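Local coordinates for protein methylxanthine N3-demethylase NdmB (Pseudomonas putida, PDB 6ICL) that removes the N3-methyl group of theobromine and related methylxanthines as formaldehyde, a Rieske-type oxygenase reaction that uses NADH and dioxygen in caffeine degradation, at residues 34-38 / 155-161; 253-257 / 342-346. One frame throughout, in Å; residues are numbered along the deposited sequence.

Overall arrangement
Interactions 1 and 2 adjoin where the N-terminal Rieske part of NdmB packs against a turn of its C-terminal oxygenase domain. Interaction 1 lays residues 155-161, on the chain's way from the Rieske domain to the catalytic domain, along the start of the edge strand 37-42. Interaction 2 lies within the catalytic domain, where the turn 253-257 meets the helix 337-355. Their centres are about 12 Å apart and they touch directly: Phe36 CD2 lies 3.2 Å from Met254 O, and Pro161 CB is 3.0 Å from Ser257 OG. Both contacts lie away from the [2Fe-2S] cluster and from the iron held by His197, His202 and Asp314.

Interaction 1 of 2, residues 34-38 / 155-161; sequences RHFWH and FDCTQIP
His35 and Phe155 form an offset stack, their planes only 7° apart and the ring centroids 4.0 Å from each other. The overlap is partial: NE2 of His35 sits over the CD2-CE2 side of the Phe155 ring. Three residues on from Phe155, Thr158 presents one branch to a backbone carbonyl and the other to a ring. With chi1 at 54°, OG1 is placed between the backbone N and the carbonyl carbon, where it gives a short hydrogen bond of 2.5 Å to His35 O, lying in the carbonyl plane; the same hydroxyl also bonds to Arg150. The methyl CG2 lies over a face of the Phe36 ring, 4.0 Å from its centroid.

Trp37 closes the far end. Ile160 CG1 packs over one face of its indole, 3.8 Å from the centroid of the five-membered ring, while Pro161 CD approaches its CB. Beyond this close packing, the indole NE1 makes only a weak bond to Thr158 O at 3.5 Å, and a water bridges the two backbones from Trp37 N to Gln159 O. Gln159 is exposed, and its CB points away from residues 34-38. A leucine in place of Trp37 would probably leave Ile160 CG1 without its aromatic face and Thr158 O without the indole donor.

Residues 155-161, without regular strand structure, thus run beside the start of strand 37-42, at the edge of the Rieske domain's six-stranded antiparallel sheet. Trp148 of the adjacent strand 146-150 touches Trp37, Ile160 and Pro161, while Phe360 of helix 357-365 meets both stacked rings.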
ATOM      1  N   ARG A  34     -16.833 -32.965  14.192  1.00 37.35           N
ATOM      2  CA  ARG A  34     -17.642 -32.228  15.154  1.00 43.99           C
ATOM      3  C   ARG A  34     -17.606 -32.813  16.563  1.00 42.11           C
ATOM      4  O   ARG A  34     -17.884 -32.083  17.518  1.00 38.23           O
ATOM      5  CB  ARG A  34     -19.079 -32.163  14.662  1.00 45.99           C
ATOM      6  CG  ARG A  34     -19.184 -31.493  13.311  1.00 47.88           C
ATOM      7  CD  ARG A  34     -20.623 -31.413  12.877  1.00 50.05           C
ATOM      8  NE  ARG A  34     -21.422 -30.620  13.806  1.00 58.89           N
ATOM      9  CZ  ARG A  34     -21.631 -29.317  13.667  1.00 56.21           C
ATOM     10  NH1 ARG A  34     -21.092 -28.679  12.637  1.00 54.30           N
ATOM     11  NH2 ARG A  34     -22.376 -28.653  14.548  1.00 59.84           N
ATOM     12  N   HIS A  35     -17.247 -34.091  16.726  1.00 42.61           N
ATOM     13  CA  HIS A  35     -17.316 -34.777  18.019  1.00 42.56           C
ATOM     14  C   HIS A  35     -16.032 -34.681  18.828  1.00 43.11           C
ATOM     15  O   HIS A  35     -15.988 -35.173  19.966  1.00 41.45           O
ATOM     16  CB  HIS A  35     -17.674 -36.255  17.812  1.00 47.01           C
ATOM     17  CG  HIS A  35     -19.051 -36.461  17.261  1.00 47.03           C
ATOM     18  ND1 HIS A  35     -19.307 -36.567  15.912  1.00 48.13           N
ATOM     19  CD2 HIS A  35     -20.253 -36.548  17.882  1.00 45.62           C
ATOM     20  CE1 HIS A  35     -20.605 -36.716  15.724  1.00 42.37           C
ATOM     21  NE2 HIS A  35     -21.200 -36.707  16.904  1.00 44.83           N
ATOM     22  N   PHE A  36     -14.992 -34.068  18.277  1.00 39.59           N
ATOM     23  CA  PHE A  36     -13.732 -33.901  18.982  1.00 40.55           C
ATOM     24  C   PHE A  36     -13.589 -32.482  19.528  1.00 38.54           C
ATOM     25  O   PHE A  36     -14.223 -31.534  19.049  1.00 41.06           O
ATOM     26  CB  PHE A  36     -12.563 -34.232  18.055  1.00 36.83           C
ATOM     27  CG  PHE A  36     -12.528 -35.667  17.625  1.00 38.91           C
ATOM     28  CD1 PHE A  36     -13.264 -36.096  16.524  1.00 41.00           C
ATOM     29  CD2 PHE A  36     -11.742 -36.594  18.315  1.00 41.77           C
ATOM     30  CE1 PHE A  36     -13.221 -37.456  16.107  1.00 40.88           C
ATOM     31  CE2 PHE A  36     -11.685 -37.937  17.918  1.00 42.66           C
ATOM     32  CZ  PHE A  36     -12.434 -38.368  16.808  1.00 41.49           C
ATOM     33  N   TRP A  37     -12.766 -32.357  20.563  1.00 36.02           N
ATOM     34  CA  TRP A  37     -12.363 -31.059  21.076  1.00 39.25           C
ATOM     35  C   TRP A  37     -11.318 -30.442  20.154  1.00 35.43           C
ATOM     36  O   TRP A  37     -10.317 -31.084  19.823  1.00 34.62           O
ATOM     37  CB  TRP A  37     -11.780 -31.188  22.479  1.00 37.67           C
ATOM     38  CG  TRP A  37     -12.751 -31.632  23.515  1.00 40.91           C
ATOM     39  CD1 TRP A  37     -13.086 -32.922  23.822  1.00 40.99           C
ATOM     40  CD2 TRP A  37     -13.484 -30.797  24.426  1.00 42.25           C
ATOM     41  NE1 TRP A  37     -13.985 -32.938  24.852  1.00 40.64           N
ATOM     42  CE2 TRP A  37     -14.250 -31.652  25.249  1.00 45.08           C
ATOM     43  CE3 TRP A  37     -13.569 -29.414  24.620  1.00 39.47           C
ATOM     44  CZ2 TRP A  37     -15.098 -31.169  26.266  1.00 42.61           C
ATOM     45  CZ3 TRP A  37     -14.415 -28.932  25.625  1.00 42.89           C
ATOM     46  CH2 TRP A  37     -15.171 -29.811  26.433  1.00 40.72           C
ATOM     47  N   HIS A  38     -11.560 -29.200  19.735  1.00 35.62           N
ATOM     48  CA  HIS A  38     -10.604 -28.467  18.914  1.00 35.24           C
ATOM     49  C   HIS A  38     -10.212 -27.164  19.600  1.00 33.87           C
ATOM     50  O   HIS A  38     -11.068 -26.488  20.189  1.00 31.08           O
ATOM     51  CB  HIS A  38     -11.192 -28.149  17.548  1.00 34.55           C
ATOM     52  CG  HIS A  38     -11.560 -29.364  16.763  1.00 35.50           C
ATOM     53  ND1 HIS A  38     -10.620 -30.226  16.252  1.00 30.91           N
ATOM     54  CD2 HIS A  38     -12.768 -29.868  16.421  1.00 33.14           C
ATOM     55  CE1 HIS A  38     -11.235 -31.217  15.631  1.00 38.86           C
ATOM     56  NE2 HIS A  38     -12.537 -31.016  15.711  1.00 32.65           N
ATOM     57  N   PHE A 155     -21.978 -38.280  21.307  1.00 49.81           N
ATOM     58  CA  PHE A 155     -21.359 -39.596  21.384  1.00 49.60           C
ATOM     59  C   PHE A 155     -20.475 -39.769  22.612  1.00 54.39           C
ATOM     60  O   PHE A 155     -20.031 -40.895  22.872  1.00 52.62           O
ATOM     61  CB  PHE A 155     -20.559 -39.874  20.111  1.00 48.84           C
ATOM     62  CG  PHE A 155     -21.400 -39.887  18.854  1.00 49.21           C
ATOM     63  CD1 PHE A 155     -22.784 -39.887  18.921  1.00 50.39           C
ATOM     64  CD2 PHE A 155     -20.796 -39.918  17.598  1.00 51.46           C
ATOM     65  CE1 PHE A 155     -23.555 -39.904  17.761  1.00 47.87           C
ATOM     66  CE2 PHE A 155     -21.558 -39.934  16.424  1.00 48.87           C
ATOM     67  CZ  PHE A 155     -22.939 -39.931  16.506  1.00 49.90           C
ATOM     68  N   ASP A 156     -20.216 -38.685  23.353  1.00 50.20           N
ATOM     69  CA  ASP A 156     -19.622 -38.705  24.700  1.00 51.98           C
ATOM     70  C   ASP A 156     -18.450 -39.683  24.826  1.00 55.61           C
ATOM     71  O   ASP A 156     -18.399 -40.512  25.738  1.00 52.67           O
ATOM     72  CB  ASP A 156     -20.690 -39.018  25.752  1.00 51.83           C
ATOM     73  CG  ASP A 156     -20.153 -38.937  27.189  1.00 61.54           C
ATOM     74  OD1 ASP A 156     -19.257 -38.103  27.465  1.00 60.23           O
ATOM     75  OD2 ASP A 156     -20.610 -39.728  28.045  1.00 66.66           O
ATOM     76  N   CYS A 157     -17.473 -39.578  23.905  1.00 46.73           N
ATOM     77  CA  CYS A 157     -16.310 -40.449  24.031  1.00 48.28           C
ATOM     78  C   CYS A 157     -14.981 -39.785  23.683  1.00 50.70           C
ATOM     79  O   CYS A 157     -13.981 -40.495  23.497  1.00 46.60           O
ATOM     80  CB  CYS A 157     -16.458 -41.692  23.164  1.00 51.75           C
ATOM     81  SG  CYS A 157     -16.690 -41.328  21.439  1.00 51.17           S
ATOM     82  N   THR A 158     -14.922 -38.457  23.612  1.00 45.50           N
ATOM     83  CA  THR A 158     -13.688 -37.761  23.276  1.00 42.03           C
ATOM     84  C   THR A 158     -13.290 -36.837  24.420  1.00 42.84           C
ATOM     85  O   THR A 158     -14.135 -36.380  25.200  1.00 42.82           O
ATOM     86  CB  THR A 158     -13.841 -36.962  21.965  1.00 43.62           C
ATOM     87  OG1 THR A 158     -14.977 -36.091  22.064  1.00 37.92           O
ATOM     88  CG2 THR A 158     -14.033 -37.911  20.763  1.00 41.67           C
ATOM     89  N   GLN A 159     -11.994 -36.569  24.527  1.00 40.69           N
ATOM     90  CA  GLN A 159     -11.493 -35.671  25.559  1.00 42.01           C
ATOM     91  C   GLN A 159     -10.486 -34.693  24.962  1.00 42.31           C
ATOM     92  O   GLN A 159     -10.050 -34.829  23.813  1.00 41.36           O
ATOM     93  CB  GLN A 159     -10.854 -36.446  26.715  1.00 43.77           C
ATOM     94  CG  GLN A 159      -9.652 -37.279  26.341  1.00 47.53           C
ATOM     95  CD  GLN A 159      -9.185 -38.127  27.523  1.00 54.11           C
ATOM     96  OE1 GLN A 159      -9.411 -37.767  28.679  1.00 56.84           O
ATOM     97  NE2 GLN A 159      -8.545 -39.255  27.237  1.00 52.19           N
ATOM     98  N   ILE A 160     -10.109 -33.709  25.767  1.00 41.83           N
ATOM     99  CA  ILE A 160      -9.178 -32.679  25.302  1.00 42.51           C
ATOM    100  C   ILE A 160      -7.799 -33.301  25.098  1.00 41.56           C
ATOM    101  O   ILE A 160      -7.322 -34.058  25.965  1.00 41.65           O
ATOM    102  CB  ILE A 160      -9.124 -31.516  26.291  1.00 37.10           C
ATOM    103  CG1 ILE A 160     -10.448 -30.753  26.247  1.00 40.01           C
ATOM    104  CG2 ILE A 160      -7.928 -30.590  25.974  1.00 36.92           C
ATOM    105  CD1 ILE A 160     -10.712 -29.881  27.447  1.00 36.53           C
ATOM    106  N   PRO A 161      -7.146 -33.011  23.979  1.00 39.45           N
ATOM    107  CA  PRO A 161      -5.867 -33.643  23.660  1.00 36.02           C
ATOM    108  C   PRO A 161      -4.858 -33.661  24.794  1.00 42.37           C
ATOM    109  O   PRO A 161      -4.826 -32.786  25.667  1.00 40.05           O
ATOM    110  CB  PRO A 161      -5.364 -32.801  22.484  1.00 36.96           C
ATOM    111  CG  PRO A 161      -6.674 -32.549  21.702  1.00 30.47           C
ATOM    112  CD  PRO A 161      -7.730 -32.342  22.796  1.00 37.74           C
TER
HETATM  113  O   HOH W   1     -11.077 -34.555  21.427  1.00 38.61           O

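Interaction 2 of 2, residues 253-257 / 342-346; sequences TMPYS and FRKWH
The indole of Trp345 carries Met254 CG over one face, above its six-membered ring and 3.9 Å from that ring's centroid, whereas Phe342 and His346 turn their edges to the carbonyl of Pro255. Pro255 O lies near the plane of the Phe342 ring, 3.1 Å from CE1, and in the plane of the imidazole. One face of the Phe342 ring is covered from within the helix by His346 CD2. Pro255 CB, in turn, lies over the centre of the Tyr256 ring, which meets the imidazole obliquely, with planes at 41°.

Met254 fills the wedge between these rings. Bends at both chi2 and chi3 fold its chain back on itself, so that the sulfur makes oblique Met-aromatic contacts with both Trp345 and Phe342 and the methyl CE comes 3.6 Å from His346 CD2. The polar centre is the hydrogen bond from His346 NE2 to Pro255 O, 3.0 Å long and fairly straight at 164°, although the donor is tilted 17° from the carbonyl plane. The cis peptide before Pro255 belongs to the tight turn joining strands 246-253 and 257-264, which Ser257 N closes with a bond to Thr253 O.

Outside the pair, ND1 of His346 bonds to Tyr32 OH, and Tyr256 OH bonds to Glu186 of helix 185-192. Trp345 NE1 reaches Ser363 O, tying helix 337-355 to the helix 357-365.

With both imidazole nitrogens engaged, the ring is probably held in one rotation by Pro255 O and Tyr32 OH. NE2 donates its N-H to the carbonyl of Pro255, so a carbonyl of the turn is satisfied within a largely aromatic interface that includes one methionine.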
ATOM      1  N   THR A 253      -3.312 -37.339  20.405  1.00 36.13           N
ATOM      2  CA  THR A 253      -4.761 -37.408  20.496  1.00 37.21           C
ATOM      3  C   THR A 253      -5.364 -37.099  19.137  1.00 41.16           C
ATOM      4  O   THR A 253      -5.003 -36.103  18.494  1.00 36.90           O
ATOM      5  CB  THR A 253      -5.313 -36.437  21.537  1.00 39.30           C
ATOM      6  OG1 THR A 253      -4.619 -36.592  22.774  1.00 40.08           O
ATOM      7  CG2 THR A 253      -6.762 -36.709  21.770  1.00 35.39           C
ATOM      8  N   MET A 254      -6.272 -37.962  18.695  1.00 39.00           N
ATOM      9  CA  MET A 254      -6.979 -37.747  17.444  1.00 37.40           C
ATOM     10  C   MET A 254      -8.003 -36.616  17.582  1.00 39.92           C
ATOM     11  O   MET A 254      -8.597 -36.432  18.649  1.00 40.95           O
ATOM     12  CB  MET A 254      -7.656 -39.037  17.009  1.00 38.79           C
ATOM     13  CG  MET A 254      -6.659 -40.169  16.747  1.00 40.40           C
ATOM     14  SD  MET A 254      -5.709 -39.927  15.230  1.00 40.60           S
ATOM     15  CE  MET A 254      -7.010 -40.209  14.026  1.00 37.17           C
ATOM     16  N   PRO A 255      -8.251 -35.872  16.491  1.00 36.31           N
ATOM     17  CA  PRO A 255      -7.742 -36.104  15.142  1.00 34.58           C
ATOM     18  C   PRO A 255      -6.494 -35.332  14.780  1.00 34.73           C
ATOM     19  O   PRO A 255      -5.946 -35.637  13.739  1.00 36.52           O
ATOM     20  CB  PRO A 255      -8.901 -35.656  14.251  1.00 33.34           C
ATOM     21  CG  PRO A 255      -9.966 -35.066  15.198  1.00 36.22           C
ATOM     22  CD  PRO A 255      -9.273 -34.816  16.492  1.00 38.48           C
ATOM     23  N   TYR A 256      -6.003 -34.407  15.622  1.00 36.62           N
ATOM     24  CA  TYR A 256      -5.007 -33.469  15.103  1.00 35.06           C
ATOM     25  C   TYR A 256      -3.934 -33.047  16.101  1.00 37.90           C
ATOM     26  O   TYR A 256      -3.300 -32.005  15.885  1.00 33.05           O
ATOM     27  CB  TYR A 256      -5.695 -32.179  14.610  1.00 35.59           C
ATOM     28  CG  TYR A 256      -6.703 -32.343  13.495  1.00 35.29           C
ATOM     29  CD1 TYR A 256      -6.338 -32.917  12.274  1.00 33.50           C
ATOM     30  CD2 TYR A 256      -8.006 -31.888  13.641  1.00 31.21           C
ATOM     31  CE1 TYR A 256      -7.248 -33.057  11.241  1.00 30.98           C
ATOM     32  CE2 TYR A 256      -8.920 -32.020  12.603  1.00 34.33           C
ATOM     33  CZ  TYR A 256      -8.528 -32.602  11.404  1.00 37.31           C
ATOM     34  OH  TYR A 256      -9.425 -32.740  10.362  1.00 36.50           O
ATOM     35  N   SER A 257      -3.696 -33.790  17.175  1.00 32.01           N
ATOM     36  CA  SER A 257      -2.708 -33.368  18.148  1.00 37.69           C
ATOM     37  C   SER A 257      -1.468 -34.249  18.104  1.00 37.93           C
ATOM     38  O   SER A 257      -1.517 -35.424  17.709  1.00 38.59           O
ATOM     39  CB  SER A 257      -3.295 -33.375  19.559  1.00 35.16           C
ATOM     40  OG  SER A 257      -4.484 -32.611  19.573  1.00 34.44           O
ATOM     41  N   PHE A 342      -2.464 -42.943  10.287  1.00 42.36           N
ATOM     42  CA  PHE A 342      -3.261 -41.748  10.554  1.00 38.84           C
ATOM     43  C   PHE A 342      -4.431 -41.651   9.582  1.00 35.28           C
ATOM     44  O   PHE A 342      -5.591 -41.465   9.984  1.00 36.64           O
ATOM     45  CB  PHE A 342      -2.341 -40.531  10.451  1.00 38.75           C
ATOM     46  CG  PHE A 342      -3.013 -39.201  10.694  1.00 39.66           C
ATOM     47  CD1 PHE A 342      -3.426 -38.831  11.973  1.00 35.25           C
ATOM     48  CD2 PHE A 342      -3.147 -38.289   9.657  1.00 36.36           C
ATOM     49  CE1 PHE A 342      -4.003 -37.576  12.197  1.00 36.36           C
ATOM     50  CE2 PHE A 342      -3.721 -37.022   9.867  1.00 37.52           C
ATOM     51  CZ  PHE A 342      -4.145 -36.670  11.142  1.00 35.69           C
ATOM     52  N   ARG A 343      -4.143 -41.790   8.291  1.00 37.24           N
ATOM     53  CA  ARG A 343      -5.198 -41.773   7.282  1.00 40.37           C
ATOM     54  C   ARG A 343      -6.209 -42.899   7.494  1.00 40.94           C
ATOM     55  O   ARG A 343      -7.421 -42.687   7.358  1.00 41.71           O
ATOM     56  CB  ARG A 343      -4.568 -41.860   5.895  1.00 40.65           C
ATOM     57  CG  ARG A 343      -3.672 -40.684   5.605  1.00 41.21           C
ATOM     58  CD  ARG A 343      -3.046 -40.745   4.257  1.00 38.16           C
ATOM     59  NE  ARG A 343      -2.297 -39.522   4.036  1.00 40.47           N
ATOM     60  CZ  ARG A 343      -2.140 -38.929   2.863  1.00 43.46           C
ATOM     61  NH1 ARG A 343      -2.685 -39.450   1.780  1.00 46.39           N
ATOM     62  NH2 ARG A 343      -1.452 -37.800   2.773  1.00 40.39           N
ATOM     63  N   LYS A 344      -5.734 -44.099   7.848  1.00 43.75           N
ATOM     64  CA  LYS A 344      -6.643 -45.217   8.107  1.00 39.53           C
ATOM     65  C   LYS A 344      -7.630 -44.878   9.206  1.00 41.54           C
ATOM     66  O   LYS A 344      -8.839 -45.089   9.062  1.00 41.75           O
ATOM     67  CB  LYS A 344      -5.855 -46.466   8.509  1.00 46.24           C
ATOM     68  CG  LYS A 344      -5.165 -47.200   7.377  1.00 50.31           C
ATOM     69  CD  LYS A 344      -4.840 -48.647   7.816  1.00 61.15           C
ATOM     70  CE  LYS A 344      -3.977 -49.406   6.788  1.00 60.89           C
ATOM     71  NZ  LYS A 344      -4.655 -49.638   5.476  1.00 66.78           N
ATOM     72  N   TRP A 345      -7.128 -44.361  10.329  1.00 39.74           N
ATOM     73  CA  TRP A 345      -8.024 -44.106  11.445  1.00 38.87           C
ATOM     74  C   TRP A 345      -8.940 -42.928  11.155  1.00 39.60           C
ATOM     75  O   TRP A 345     -10.110 -42.953  11.548  1.00 42.42           O
ATOM     76  CB  TRP A 345      -7.224 -43.889  12.726  1.00 41.23           C
ATOM     77  CG  TRP A 345      -8.012 -44.113  13.971  1.00 41.85           C
ATOM     78  CD1 TRP A 345      -9.329 -44.478  14.057  1.00 41.08           C
ATOM     79  CD2 TRP A 345      -7.539 -43.999  15.314  1.00 36.19           C
ATOM     80  NE1 TRP A 345      -9.704 -44.578  15.376  1.00 40.83           N
ATOM     81  CE2 TRP A 345      -8.624 -44.295  16.166  1.00 36.90           C
ATOM     82  CE3 TRP A 345      -6.307 -43.657  15.880  1.00 41.38           C
ATOM     83  CZ2 TRP A 345      -8.515 -44.267  17.547  1.00 39.41           C
ATOM     84  CZ3 TRP A 345      -6.197 -43.641  17.264  1.00 36.13           C
ATOM     85  CH2 TRP A 345      -7.293 -43.953  18.078  1.00 40.08           C
ATOM     86  N   HIS A 346      -8.454 -41.914  10.427  1.00 38.97           N
ATOM     87  CA  HIS A 346      -9.335 -40.821  10.025  1.00 40.62           C
ATOM     88  C   HIS A 346     -10.481 -41.343   9.159  1.00 41.74           C
ATOM     89  O   HIS A 346     -11.643 -40.991   9.377  1.00 41.23           O
ATOM     90  CB  HIS A 346      -8.542 -39.735   9.285  1.00 37.69           C
ATOM     91  CG  HIS A 346      -8.182 -38.563  10.144  1.00 38.43           C
ATOM     92  ND1 HIS A 346      -8.958 -37.421  10.198  1.00 39.34           N
ATOM     93  CD2 HIS A 346      -7.146 -38.360  10.996  1.00 39.11           C
ATOM     94  CE1 HIS A 346      -8.409 -36.562  11.041  1.00 38.68           C
ATOM     95  NE2 HIS A 346      -7.309 -37.106  11.538  1.00 39.28           N
TER